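Local coordinates for subdomain of Desmoplakin Carboxy-Terminal domain (DPCT) (Homo sapiens, PDB 1LM5), which forms part of the intermediate filament-binding tail of desmoplakin, built from plakin repeats, and is thought to connect these filaments to the desmosome, at residues B[109-112]-B[113-116]; B[146-149]-B[150-154]; B[173-177]-B[178-182]. All blocks are in the same frame, centred on the assembly; numbering follows the deposited sequence.

Interaction 1 of 3, residues B[109-112]-B[113-116]; sequences WLPY and EAGQ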
ATOM      1  N   TRP B 109      19.744   2.394  16.124  1.00 38.19           N
ATOM      2  CA  TRP B 109      18.611   1.848  16.857  1.00 37.59           C
ATOM      3  C   TRP B 109      18.312   0.451  16.352  1.00 36.44           C
ATOM      4  O   TRP B 109      17.793  -0.397  17.078  1.00 37.11           O
ATOM      5  CB  TRP B 109      17.376   2.739  16.695  1.00 40.46           C
ATOM      6  CG  TRP B 109      17.063   3.485  17.944  1.00 43.74           C
ATOM      7  CD1 TRP B 109      17.706   4.589  18.422  1.00 45.69           C
ATOM      8  CD2 TRP B 109      16.096   3.121  18.938  1.00 46.19           C
ATOM      9  NE1 TRP B 109      17.206   4.934  19.660  1.00 47.04           N
ATOM     10  CE2 TRP B 109      16.217   4.049  20.000  1.00 47.18           C
ATOM     11  CE3 TRP B 109      15.141   2.098  19.037  1.00 47.22           C
ATOM     12  CZ2 TRP B 109      15.416   3.985  21.148  1.00 47.17           C
ATOM     13  CZ3 TRP B 109      14.344   2.036  20.181  1.00 47.85           C
ATOM     14  CH2 TRP B 109      14.489   2.973  21.220  1.00 48.34           C
ATOM     15  N   LEU B 110      18.671   0.210  15.100  1.00 33.95           N
ATOM     16  CA  LEU B 110      18.437  -1.072  14.477  1.00 31.53           C
ATOM     17  C   LEU B 110      19.759  -1.602  13.936  1.00 31.53           C
ATOM     18  O   LEU B 110      20.434  -0.926  13.161  1.00 32.41           O
ATOM     19  CB  LEU B 110      17.418  -0.881  13.346  1.00 30.46           C
ATOM     20  CG  LEU B 110      16.830  -2.064  12.590  1.00 30.02           C
ATOM     21  CD1 LEU B 110      16.112  -2.995  13.555  1.00 28.37           C
ATOM     22  CD2 LEU B 110      15.867  -1.532  11.536  1.00 27.79           C
ATOM     23  N   PRO B 111      20.168  -2.806  14.366  1.00 31.05           N
ATOM     24  CA  PRO B 111      21.427  -3.369  13.873  1.00 30.35           C
ATOM     25  C   PRO B 111      21.380  -3.411  12.344  1.00 30.61           C
ATOM     26  O   PRO B 111      20.325  -3.661  11.758  1.00 28.72           O
ATOM     27  CB  PRO B 111      21.442  -4.763  14.493  1.00 31.14           C
ATOM     28  CG  PRO B 111      20.736  -4.549  15.792  1.00 31.94           C
ATOM     29  CD  PRO B 111      19.568  -3.679  15.390  1.00 30.97           C
ATOM     30  N   TYR B 112      22.517  -3.157  11.706  1.00 29.35           N
ATOM     31  CA  TYR B 112      22.595  -3.152  10.249  1.00 29.87           C
ATOM     32  C   TYR B 112      21.960  -4.378   9.600  1.00 29.59           C
ATOM     33  O   TYR B 112      21.226  -4.257   8.619  1.00 28.83           O
ATOM     34  CB  TYR B 112      24.051  -3.076   9.799  1.00 32.59           C
ATOM     35  CG  TYR B 112      24.205  -3.077   8.294  1.00 34.05           C
ATOM     36  CD1 TYR B 112      23.909  -1.943   7.547  1.00 35.09           C
ATOM     37  CD2 TYR B 112      24.608  -4.227   7.617  1.00 35.75           C
ATOM     38  CE1 TYR B 112      24.007  -1.951   6.162  1.00 36.72           C
ATOM     39  CE2 TYR B 112      24.708  -4.246   6.227  1.00 37.60           C
ATOM     40  CZ  TYR B 112      24.407  -3.103   5.509  1.00 36.71           C
ATOM     41  OH  TYR B 112      24.504  -3.110   4.137  1.00 41.18           O
ATOM     42  N   GLU B 113      22.270  -5.554  10.132  1.00 28.61           N
ATOM     43  CA  GLU B 113      21.741  -6.801   9.588  1.00 29.74           C
ATOM     44  C   GLU B 113      20.219  -6.847   9.559  1.00 26.09           C
ATOM     45  O   GLU B 113      19.625  -7.160   8.524  1.00 23.76           O
ATOM     46  CB  GLU B 113      22.268  -7.988  10.382  1.00 32.72           C
ATOM     47  CG  GLU B 113      23.366  -8.753   9.682  1.00 39.96           C
ATOM     48  CD  GLU B 113      23.812  -9.954  10.490  1.00 44.66           C
ATOM     49  OE1 GLU B 113      22.928 -10.718  10.949  1.00 45.75           O
ATOM     50  OE2 GLU B 113      25.040 -10.133  10.664  1.00 47.60           O
ATOM     51  N   ALA B 114      19.599  -6.545  10.696  1.00 23.88           N
ATOM     52  CA  ALA B 114      18.143  -6.542  10.803  1.00 22.85           C
ATOM     53  C   ALA B 114      17.563  -5.500   9.848  1.00 22.84           C
ATOM     54  O   ALA B 114      16.637  -5.783   9.086  1.00 20.91           O
ATOM     55  CB  ALA B 114      17.725  -6.219  12.229  1.00 22.86           C
ATOM     56  N   GLY B 115      18.123  -4.294   9.901  1.00 20.83           N
ATOM     57  CA  GLY B 115      17.661  -3.222   9.043  1.00 22.27           C
ATOM     58  C   GLY B 115      17.728  -3.617   7.585  1.00 22.83           C
ATOM     59  O   GLY B 115      16.780  -3.394   6.829  1.00 21.63           O
ATOM     60  N   GLN B 116      18.847  -4.217   7.192  1.00 22.80           N
ATOM     61  CA  GLN B 116      19.039  -4.637   5.813  1.00 24.34           C
ATOM     62  C   GLN B 116      18.038  -5.696   5.393  1.00 21.70           C
ATOM     63  O   GLN B 116      17.543  -5.674   4.271  1.00 20.23           O
ATOM     64  CB  GLN B 116      20.454  -5.169   5.604  1.00 26.28           C
ATOM     65  CG  GLN B 116      21.403  -4.114   5.108  1.00 33.78           C
ATOM     66  CD  GLN B 116      20.914  -3.464   3.828  1.00 32.06           C
ATOM     67  OE1 GLN B 116      20.812  -4.109   2.778  1.00 36.14           O
ATOM     68  NE2 GLN B 116      20.609  -2.186   3.909  1.00 33.11           N
TER

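Interaction 2 of 3, residues B[146-149]-B[150-154]; sequences GFID and GRAAQ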
ATOM      1  N   GLY B 146      15.429  10.659   1.500  1.00 22.93           N
ATOM      2  CA  GLY B 146      16.704  10.514   2.180  1.00 24.51           C
ATOM      3  C   GLY B 146      16.815   9.239   3.000  1.00 24.69           C
ATOM      4  O   GLY B 146      17.695   9.123   3.854  1.00 25.29           O
ATOM      5  N   PHE B 147      15.921   8.285   2.762  1.00 21.48           N
ATOM      6  CA  PHE B 147      15.962   7.019   3.493  1.00 22.29           C
ATOM      7  C   PHE B 147      17.250   6.302   3.159  1.00 21.35           C
ATOM      8  O   PHE B 147      17.928   5.760   4.030  1.00 23.29           O
ATOM      9  CB  PHE B 147      14.818   6.092   3.077  1.00 21.84           C
ATOM     10  CG  PHE B 147      13.471   6.516   3.564  1.00 23.90           C
ATOM     11  CD1 PHE B 147      12.362   5.723   3.311  1.00 22.79           C
ATOM     12  CD2 PHE B 147      13.300   7.703   4.267  1.00 23.02           C
ATOM     13  CE1 PHE B 147      11.107   6.105   3.752  1.00 26.94           C
ATOM     14  CE2 PHE B 147      12.051   8.091   4.711  1.00 24.94           C
ATOM     15  CZ  PHE B 147      10.951   7.295   4.454  1.00 22.99           C
ATOM     16  N   ILE B 148      17.558   6.283   1.872  1.00 21.83           N
ATOM     17  CA  ILE B 148      18.742   5.614   1.365  1.00 23.40           C
ATOM     18  C   ILE B 148      19.353   6.520   0.315  1.00 23.68           C
ATOM     19  O   ILE B 148      18.663   7.353  -0.272  1.00 22.38           O
ATOM     20  CB  ILE B 148      18.363   4.287   0.679  1.00 24.38           C
ATOM     21  CG1 ILE B 148      17.398   4.577  -0.477  1.00 25.98           C
ATOM     22  CG2 ILE B 148      17.692   3.358   1.669  1.00 27.22           C
ATOM     23  CD1 ILE B 148      16.931   3.339  -1.238  1.00 26.77           C
ATOM     24  N   ASP B 149      20.648   6.364   0.085  1.00 24.65           N
ATOM     25  CA  ASP B 149      21.320   7.150  -0.933  1.00 26.21           C
ATOM     26  C   ASP B 149      21.471   6.229  -2.133  1.00 26.63           C
ATOM     27  O   ASP B 149      21.081   5.059  -2.074  1.00 26.61           O
ATOM     28  CB  ASP B 149      22.688   7.645  -0.441  1.00 27.98           C
ATOM     29  CG  ASP B 149      23.609   6.515   0.010  1.00 31.02           C
ATOM     30  OD1 ASP B 149      24.690   6.828   0.566  1.00 31.45           O
ATOM     31  OD2 ASP B 149      23.272   5.330  -0.188  1.00 27.81           O
ATOM     32  N   GLY B 150      22.021   6.751  -3.219  1.00 25.43           N
ATOM     33  CA  GLY B 150      22.188   5.946  -4.414  1.00 28.73           C
ATOM     34  C   GLY B 150      22.893   4.627  -4.175  1.00 28.25           C
ATOM     35  O   GLY B 150      22.514   3.607  -4.750  1.00 29.54           O
ATOM     36  N   ARG B 151      23.922   4.643  -3.330  1.00 28.91           N
ATOM     37  CA  ARG B 151      24.677   3.426  -3.042  1.00 28.67           C
ATOM     38  C   ARG B 151      23.780   2.365  -2.432  1.00 25.93           C
ATOM     39  O   ARG B 151      23.787   1.211  -2.864  1.00 24.00           O
ATOM     40  CB  ARG B 151      25.836   3.720  -2.082  1.00 32.12           C
ATOM     41  CG  ARG B 151      26.906   4.662  -2.635  1.00 39.50           C
ATOM     42  CD  ARG B 151      27.586   4.099  -3.880  1.00 44.51           C
ATOM     43  NE  ARG B 151      28.271   2.832  -3.628  1.00 50.19           N
ATOM     44  CZ  ARG B 151      29.331   2.695  -2.837  1.00 52.50           C
ATOM     45  NH1 ARG B 151      29.841   3.750  -2.215  1.00 54.68           N
ATOM     46  NH2 ARG B 151      29.880   1.497  -2.663  1.00 53.59           N
ATOM     47  N   ALA B 152      23.017   2.756  -1.416  1.00 24.35           N
ATOM     48  CA  ALA B 152      22.123   1.822  -0.743  1.00 23.59           C
ATOM     49  C   ALA B 152      21.059   1.343  -1.717  1.00 24.26           C
ATOM     50  O   ALA B 152      20.686   0.168  -1.711  1.00 25.12           O
ATOM     51  CB  ALA B 152      21.479   2.485   0.467  1.00 23.99           C
ATOM     52  N   ALA B 153      20.584   2.253  -2.563  1.00 24.10           N
ATOM     53  CA  ALA B 153      19.569   1.921  -3.554  1.00 23.36           C
ATOM     54  C   ALA B 153      20.143   0.902  -4.523  1.00 24.15           C
ATOM     55  O   ALA B 153      19.475  -0.052  -4.919  1.00 22.90           O
ATOM     56  CB  ALA B 153      19.134   3.173  -4.309  1.00 24.75           C
ATOM     57  N   GLN B 154      21.392   1.107  -4.909  1.00 24.59           N
ATOM     58  CA  GLN B 154      22.046   0.186  -5.821  1.00 27.13           C
ATOM     59  C   GLN B 154      22.095  -1.201  -5.178  1.00 27.69           C
ATOM     60  O   GLN B 154      21.820  -2.200  -5.834  1.00 29.09           O
ATOM     61  CB  GLN B 154      23.461   0.668  -6.115  1.00 28.97           C
ATOM     62  CG  GLN B 154      24.086   0.053  -7.342  1.00 31.66           C
ATOM     63  CD  GLN B 154      23.294   0.371  -8.595  1.00 35.04           C
ATOM     64  OE1 GLN B 154      22.696   1.448  -8.711  1.00 38.95           O
ATOM     65  NE2 GLN B 154      23.288  -0.555  -9.543  1.00 35.46           N
TER

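Interaction 3 of 3, residues B[173-177]-B[178-182]; sequences LKISY and KDAIN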
ATOM      1  N   LEU B 173      19.261 -25.490   2.154  1.00 24.25           N
ATOM      2  CA  LEU B 173      20.400 -24.688   1.733  1.00 23.30           C
ATOM      3  C   LEU B 173      20.078 -23.234   2.074  1.00 22.71           C
ATOM      4  O   LEU B 173      18.916 -22.890   2.276  1.00 20.46           O
ATOM      5  CB  LEU B 173      20.617 -24.846   0.235  1.00 24.51           C
ATOM      6  CG  LEU B 173      20.865 -26.296  -0.207  1.00 24.08           C
ATOM      7  CD1 LEU B 173      21.127 -26.341  -1.689  1.00 26.79           C
ATOM      8  CD2 LEU B 173      22.047 -26.869   0.559  1.00 23.64           C
ATOM      9  N   LYS B 174      21.104 -22.396   2.159  1.00 20.83           N
ATOM     10  CA  LYS B 174      20.893 -20.989   2.473  1.00 20.80           C
ATOM     11  C   LYS B 174      20.494 -20.248   1.209  1.00 19.24           C
ATOM     12  O   LYS B 174      21.095 -20.419   0.157  1.00 19.62           O
ATOM     13  CB  LYS B 174      22.165 -20.382   3.061  1.00 22.39           C
ATOM     14  CG  LYS B 174      22.693 -21.136   4.278  1.00 25.31           C
ATOM     15  CD  LYS B 174      21.653 -21.249   5.392  1.00 28.47           C
ATOM     16  CE  LYS B 174      21.317 -19.892   6.010  1.00 31.91           C
ATOM     17  NZ  LYS B 174      20.329 -20.022   7.122  1.00 33.43           N
ATOM     18  N   ILE B 175      19.464 -19.424   1.325  1.00 19.39           N
ATOM     19  CA  ILE B 175      18.959 -18.665   0.202  1.00 17.94           C
ATOM     20  C   ILE B 175      18.522 -17.312   0.695  1.00 16.58           C
ATOM     21  O   ILE B 175      18.330 -17.111   1.887  1.00 17.54           O
ATOM     22  CB  ILE B 175      17.739 -19.348  -0.430  1.00 18.28           C
ATOM     23  CG1 ILE B 175      16.589 -19.408   0.585  1.00 17.18           C
ATOM     24  CG2 ILE B 175      18.113 -20.752  -0.896  1.00 18.38           C
ATOM     25  CD1 ILE B 175      15.291 -19.951   0.009  1.00 17.86           C
ATOM     26  N   SER B 176      18.372 -16.385  -0.234  1.00 16.80           N
ATOM     27  CA  SER B 176      17.940 -15.048   0.106  1.00 17.59           C
ATOM     28  C   SER B 176      16.431 -15.041   0.005  1.00 17.44           C
ATOM     29  O   SER B 176      15.814 -16.019  -0.439  1.00 16.13           O
ATOM     30  CB  SER B 176      18.509 -14.035  -0.889  1.00 16.91           C
ATOM     31  OG  SER B 176      17.874 -14.161  -2.149  1.00 20.37           O
ATOM     32  N   TYR B 177      15.838 -13.930   0.401  1.00 16.09           N
ATOM     33  CA  TYR B 177      14.401 -13.808   0.309  1.00 15.80           C
ATOM     34  C   TYR B 177      13.992 -13.768  -1.151  1.00 17.22           C
ATOM     35  O   TYR B 177      12.921 -14.251  -1.520  1.00 17.00           O
ATOM     36  CB  TYR B 177      13.924 -12.542   1.005  1.00 15.00           C
ATOM     37  CG  TYR B 177      12.443 -12.592   1.286  1.00 13.72           C
ATOM     38  CD1 TYR B 177      11.949 -13.376   2.324  1.00 14.78           C
ATOM     39  CD2 TYR B 177      11.539 -11.872   0.512  1.00 15.56           C
ATOM     40  CE1 TYR B 177      10.590 -13.446   2.594  1.00 14.75           C
ATOM     41  CE2 TYR B 177      10.168 -11.929   0.774  1.00 15.97           C
ATOM     42  CZ  TYR B 177       9.708 -12.718   1.823  1.00 12.88           C
ATOM     43  OH  TYR B 177       8.370 -12.751   2.130  1.00 14.61           O
ATOM     44  N   LYS B 178      14.836 -13.160  -1.976  1.00 17.21           N
ATOM     45  CA  LYS B 178      14.588 -13.083  -3.404  1.00 18.61           C
ATOM     46  C   LYS B 178      14.504 -14.525  -3.913  1.00 17.63           C
ATOM     47  O   LYS B 178      13.606 -14.881  -4.681  1.00 19.35           O
ATOM     48  CB  LYS B 178      15.740 -12.334  -4.079  1.00 21.98           C
ATOM     49  CG  LYS B 178      15.869 -12.546  -5.570  1.00 25.53           C
ATOM     50  CD  LYS B 178      14.835 -11.791  -6.362  1.00 29.61           C
ATOM     51  CE  LYS B 178      15.263 -11.734  -7.824  1.00 30.82           C
ATOM     52  NZ  LYS B 178      14.257 -11.038  -8.675  1.00 37.45           N
ATOM     53  N   ASP B 179      15.448 -15.353  -3.478  1.00 17.30           N
ATOM     54  CA  ASP B 179      15.457 -16.759  -3.871  1.00 19.26           C
ATOM     55  C   ASP B 179      14.190 -17.437  -3.393  1.00 18.33           C
ATOM     56  O   ASP B 179      13.602 -18.235  -4.107  1.00 20.78           O
ATOM     57  CB  ASP B 179      16.628 -17.508  -3.240  1.00 19.54           C
ATOM     58  CG  ASP B 179      17.965 -17.054  -3.763  1.00 20.66           C
ATOM     59  OD1 ASP B 179      18.935 -17.084  -2.983  1.00 20.04           O
ATOM     60  OD2 ASP B 179      18.045 -16.682  -4.950  1.00 20.51           O
ATOM     61  N   ALA B 180      13.806 -17.137  -2.157  1.00 18.38           N
ATOM     62  CA  ALA B 180      12.625 -17.727  -1.559  1.00 18.06           C
ATOM     63  C   ALA B 180      11.401 -17.431  -2.417  1.00 18.19           C
ATOM     64  O   ALA B 180      10.606 -18.317  -2.682  1.00 18.22           O
ATOM     65  CB  ALA B 180      12.429 -17.190  -0.151  1.00 17.98           C
ATOM     66  N   ILE B 181      11.264 -16.186  -2.864  1.00 17.58           N
ATOM     67  CA  ILE B 181      10.122 -15.822  -3.684  1.00 18.70           C
ATOM     68  C   ILE B 181      10.171 -16.574  -5.007  1.00 19.71           C
ATOM     69  O   ILE B 181       9.143 -17.012  -5.523  1.00 19.81           O
ATOM     70  CB  ILE B 181      10.096 -14.313  -3.951  1.00 18.74           C
ATOM     71  CG1 ILE B 181       9.846 -13.573  -2.642  1.00 17.46           C
ATOM     72  CG2 ILE B 181       9.013 -13.976  -4.960  1.00 20.09           C
ATOM     73  CD1 ILE B 181       9.981 -12.063  -2.758  1.00 21.74           C
ATOM     74  N   ASN B 182      11.366 -16.735  -5.555  1.00 21.43           N
ATOM     75  CA  ASN B 182      11.494 -17.446  -6.817  1.00 22.69           C
ATOM     76  C   ASN B 182      11.248 -18.945  -6.683  1.00 22.60           C
ATOM     77  O   ASN B 182      10.874 -19.604  -7.648  1.00 24.88           O
ATOM     78  CB  ASN B 182      12.865 -17.179  -7.432  1.00 26.20           C
ATOM     79  CG  ASN B 182      12.924 -15.839  -8.125  1.00 30.04           C
ATOM     80  OD1 ASN B 182      12.149 -15.578  -9.049  1.00 31.55           O
ATOM     81  ND2 ASN B 182      13.831 -14.975  -7.680  1.00 30.89           N
TER

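Interaction 1 of 3, residues B[109-112]-B[113-116]
Pro111 O accepts from Gly115 N at 2.9 Å and opens the first turn of helix 112-124, with Pro111 itself as the N-cap residue. One residue on, Gln116 N binds Tyr112 O at 2.8 Å, so two successive i to i+4 bonds establish the helix.

Ahead of the cap, Leu110 reaches forward over the new turn. Its CG lies anti to the backbone N (chi1 -173°), and the two methyls divide the work: Leu110 CD2 packs on Gly115 CA at 3.5 Å, while Leu110 CD1 meets Ala114 CB at 3.8 Å. At Gly115 the methyl lies directly on the backbone, with no side chain between them. Behind this, Leu110 packs on Ala101 and Ala104 and is backbone-bonded to Ala104, which ties the helix start to the preceding helix 101-106.

Tyr112 and Gln116, one turn apart, run side by side in the same direction, ring and amide planes 18° apart. Tyr112 also touches Val105. The bend at chi2 of Gln116 turns its amide onward from CG. With chi1 of Gln116 at -94°, Gln116 CG itself sits over one face of the Tyr112 ring in a CH-pi contact, offset toward the rim and 3.2 Å from Tyr112 CZ.

Interaction 2 of 3, residues B[146-149]-B[150-154]
Asp149 OD2 accepts from Ala152 N at 2.9 Å, a side-chain N-cap that starts helix 150-157 in the plectin repeat. The bond is close to linear, 168° at the hydrogen, and the donor meets OD2 nearly along its C-O bond. Because Asp149 CG stands between the backbone N and the carbonyl carbon (chi1 57°), the carboxylate folds forward over the first turn instead of trailing away from it. Asp149 OD2 also lies 3.4 Å from Ala152 CB and 3.6 Å from Arg151 CB, so the cap touches the carbon surface of the turn as well as its amide. A negative group at this end of the helix would be expected to interact favourably with the helix dipole.

The backbone of the cap residue adds a second grip: Ala153 N donates to Asp149 O at 2.9 Å. Asp149 therefore holds two consecutive amides of the helix, one by its side chain and one by its carbonyl.

Next to this polar pair lies an apolar one. Ile148, just before the cap, directs its side chain at the helix and meets two alanines with different parts: Ile148 CB sits 3.6 Å from Ala152 CB, and the far methyl reaches Ala153.

Further out, the isoleucine is placed by Ile143 of helix 139-145, which also touches Ala153, and by Ala102 and Leu128. The turn between the two helices starts at Gly146, whose positive phi (82°) and two bonds back into the last turn of helix 139-145 make a Schellman motif. Where the isoleucine ends, Ile148 CD1 and Ala153 CB are 3.8 Å apart.

Interaction 3 of 3, residues B[173-177]-B[178-182]
Asp179 OD1 is gripped by two groups, by Ser176 N at 2.9 Å and by a salt bridge from Lys164 NZ. The Ser176 N-H points at OD1 almost perfectly, 179° at the hydrogen, yet reaches it on the anti side and 32° out of the carboxylate plane. In return, Ser176 OG accepts from Asp179 N at 3.0 Å. The serine hydroxyl can do this because it stands between its own backbone N and carbonyl carbon (chi1 71°), turned over the amides of the first helical turn. The lysine's positive charge would be expected to favour the ionised carboxylate.

Regular helix bonds follow at once, Ala180 N to Ser176 O and Ile181 N to Tyr177 O, both 2.9 Å. On the strand side, Ile175 presses CB to within 3.5 Å of Asp179 CB and extends CD1 to Ala180 CA at 3.8 Å; Leu166 of the paired strand 166-167 packs on both Ile175 and Ala180.

Tyr177 and Ile181 cross at a slant, and the methyl Ile181 CD1 approaches ring atom Tyr177 CE2 to 3.5 Å. Beyond the pair, Tyr177 OH bonds to Ile11 N and the ring meets Phe121 edge-to-face, while Leu124 of helix 112-124 lies against both residues. This largely buried start of helix 177-183, directly after strand 174-175 of a two-stranded antiparallel hairpin, is closed by the reciprocal Ser-Asp exchange of side-chain and backbone bonds that defines a capping box.

How the interactions relate
Along the chain the three contacts come in series, each at the N-terminal start of a different helix: 112-124, 150-157 and 177-183. The centres of interaction 1 and interaction 2 are about 15 Å apart. From interaction 3, the centre of interaction 1 lies about 19 Å away and that of interaction 2 about 23 Å; none touches another. Helix 101-106 joins the first two, lying against Leu110 and Tyr112 and also against Phe147 and Ile148. Helix 112-124 joins the first and third, since it starts in interaction 1 and sends Phe121 and Leu124 to interaction 3. Separate helix starts are thus connected through shared neighbours, consistent with a compact fold of small helical and hairpin units.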